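Local coordinates for putative uncharacterized protein (Burkholderia ambifaria, PDB 3W20) that probably acts as a 2-oxoglutarate-dependent dioxygenase on N-substituted L-amino acids, with zinc bound at the metal site of its double-stranded beta-helix, at residues Q185-D190 / C251-R256. Sequence-based numbering, arbitrary orientation.
Sequences QGADND and CTSTRR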
loop_
_atom_site.group_PDB
_atom_site.type_symbol
_atom_site.label_atom_id
_atom_site.label_comp_id
_atom_site.label_asym_id
_atom_site.label_seq_id
_atom_site.Cartn_x
_atom_site.Cartn_y
_atom_site.Cartn_z
ATOM N N GLN A 185 -29.714 -9.401 2.252
ATOM C CA GLN A 185 -30.479 -10.572 1.738
ATOM C C GLN A 185 -30.160 -11.825 2.517
ATOM O O GLN A 185 -28.988 -12.213 2.621
ATOM C CB GLN A 185 -30.120 -10.773 0.237
ATOM C CG GLN A 185 -30.744 -12.007 -0.414
ATOM C CD GLN A 185 -30.506 -12.078 -1.915
ATOM O OE1 GLN A 185 -29.598 -11.468 -2.460
ATOM N NE2 GLN A 185 -31.344 -12.839 -2.586
ATOM N N GLY A 186 -31.194 -12.513 3.022
ATOM C CA GLY A 186 -30.930 -13.705 3.856
ATOM C C GLY A 186 -31.029 -14.931 2.984
ATOM O O GLY A 186 -31.721 -14.891 1.960
ATOM N N ALA A 187 -30.328 -16.003 3.364
ATOM C CA ALA A 187 -30.351 -17.273 2.636
ATOM C C ALA A 187 -31.716 -17.938 2.863
ATOM O O ALA A 187 -32.399 -17.683 3.896
ATOM C CB ALA A 187 -29.203 -18.188 3.130
ATOM N N ASP A 188 -32.105 -18.798 1.912
ATOM C CA ASP A 188 -33.393 -19.539 1.975
ATOM C C ASP A 188 -33.543 -20.321 3.283
ATOM O O ASP A 188 -34.611 -20.310 3.921
ATOM C CB ASP A 188 -33.578 -20.483 0.764
ATOM C CG ASP A 188 -34.020 -19.741 -0.520
ATOM O OD1 ASP A 188 -34.663 -18.673 -0.403
ATOM O OD2 ASP A 188 -33.724 -20.234 -1.643
ATOM N N ASN A 189 -32.450 -20.979 3.679
ATOM C CA ASN A 189 -32.417 -21.741 4.930
ATOM C C ASN A 189 -32.160 -20.898 6.171
ATOM O O ASN A 189 -31.915 -21.468 7.247
ATOM C CB ASN A 189 -31.364 -22.833 4.857
ATOM C CG ASN A 189 -29.930 -22.275 4.826
ATOM O OD1 ASN A 189 -29.696 -21.164 4.354
ATOM N ND2 ASN A 189 -28.974 -23.053 5.342
ATOM N N ASP A 190 -32.177 -19.560 6.022
ATOM C CA ASP A 190 -32.014 -18.664 7.138
ATOM C C ASP A 190 -30.622 -18.776 7.837
ATOM O O ASP A 190 -30.533 -18.612 9.086
ATOM C CB ASP A 190 -33.159 -18.862 8.145
ATOM C CG ASP A 190 -33.343 -17.662 9.077
ATOM O OD1 ASP A 190 -32.810 -16.581 8.780
ATOM O OD2 ASP A 190 -34.024 -17.814 10.123
ATOM N N CYS A 251 -25.051 -21.692 3.639
ATOM C CA CYS A 251 -26.248 -21.043 3.049
ATOM C C CYS A 251 -26.809 -21.941 1.933
ATOM O O CYS A 251 -26.015 -22.540 1.216
ATOM C CB CYS A 251 -25.930 -19.671 2.447
ATOM S SG CYS A 251 -24.962 -18.697 3.661
ATOM N N THR A 252 -28.115 -21.946 1.787
ATOM C CA THR A 252 -28.775 -22.704 0.691
ATOM C C THR A 252 -29.028 -21.817 -0.508
ATOM O O THR A 252 -29.175 -22.321 -1.633
ATOM C CB THR A 252 -30.078 -23.396 1.103
ATOM O OG1 THR A 252 -31.025 -22.452 1.632
ATOM C CG2 THR A 252 -29.802 -24.551 2.082
ATOM N N SER A 253 -29.103 -20.499 -0.291
ATOM C CA SER A 253 -29.167 -19.569 -1.430
ATOM C C SER A 253 -28.375 -18.308 -1.087
ATOM O O SER A 253 -27.808 -18.194 0.019
ATOM C CB SER A 253 -30.604 -19.232 -1.785
ATOM O OG SER A 253 -31.320 -18.709 -0.678
ATOM N N THR A 254 -28.352 -17.361 -2.019
ATOM C CA THR A 254 -27.549 -16.152 -1.834
ATOM C C THR A 254 -27.896 -15.347 -0.552
ATOM O O THR A 254 -29.072 -15.001 -0.288
ATOM C CB THR A 254 -27.555 -15.268 -3.108
ATOM O OG1 THR A 254 -27.189 -16.087 -4.246
ATOM C CG2 THR A 254 -26.519 -14.138 -2.960
ATOM N N ARG A 255 -26.824 -15.014 0.190
ATOM C CA ARG A 255 -26.914 -14.152 1.388
ATOM C C ARG A 255 -26.079 -12.902 1.042
ATOM O O ARG A 255 -24.974 -13.035 0.518
ATOM C CB ARG A 255 -26.353 -14.897 2.611
ATOM C CG ARG A 255 -26.446 -14.177 3.968
ATOM C CD ARG A 255 -25.776 -15.059 5.010
ATOM N NE ARG A 255 -25.637 -14.419 6.331
ATOM C CZ ARG A 255 -24.500 -13.894 6.828
ATOM N NH1 ARG A 255 -23.340 -13.939 6.164
ATOM N NH2 ARG A 255 -24.523 -13.370 8.061
ATOM N N ARG A 256 -26.625 -11.707 1.268
ATOM C CA ARG A 256 -25.792 -10.513 1.109
ATOM C C ARG A 256 -25.710 -9.731 2.417
ATOM O O ARG A 256 -26.736 -9.543 3.059
ATOM C CB ARG A 256 -26.376 -9.630 0.000
ATOM C CG ARG A 256 -26.103 -10.241 -1.369
ATOM C CD ARG A 256 -26.617 -9.359 -2.467
ATOM N NE ARG A 256 -28.045 -9.153 -2.368
ATOM C CZ ARG A 256 -28.605 -8.001 -2.642
ATOM N NH1 ARG A 256 -27.829 -6.989 -3.025
ATOM N NH2 ARG A 256 -29.902 -7.855 -2.529
#
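Gln185 runs out extended, CG anti to the backbone N (chi1 176°), while the chain of Arg256 bends at chi3 (-60°), and the two meet on one face of the sheet. There Arg256 NE donates to Gln185 OE1 at 2.8 Å, tilted modestly from the carbonyl plane, with the amide and guanidinium nearly perpendicular. The backbones of the same two residues form an antiparallel hydrogen-bonded pair: Gln185 N reaches Arg256 O at 3.1 Å, and Arg256 N returns to Gln185 O, which Arg255 CA also approaches. The guanidinium of Arg256 additionally makes a cation-pi contact with Trp52.

Beyond Gln185 the chain leaves the sheet, and the methyl of Ala187 packs with CB 3.7 Å from Cys251 CB and close to Ser253 O. Ala187 to Asp190 form a type I beta turn, closed by Asp190 N to Ala187 O. Asn189 and Thr252 then bond reciprocally: Thr252 N donates to Asn189 OD1 at 3.1 Å, coming from well above the amide plane, and Asn189 N makes a weak bond to Thr252 OG1. Asn189 ND2 is held by Arg250 O, fixing the amide's orientation.

Arg255 leads away from this contact toward Tyr143; both bind 2-oxoglutarate, though none is present here. The contact lies at one end of the antiparallel pairing of strands 178-185 and 255-265 in the double-stranded beta-helix, with a cosubstrate-binding arginine starting the latter strand, as in other 2-oxoglutarate dioxygenases.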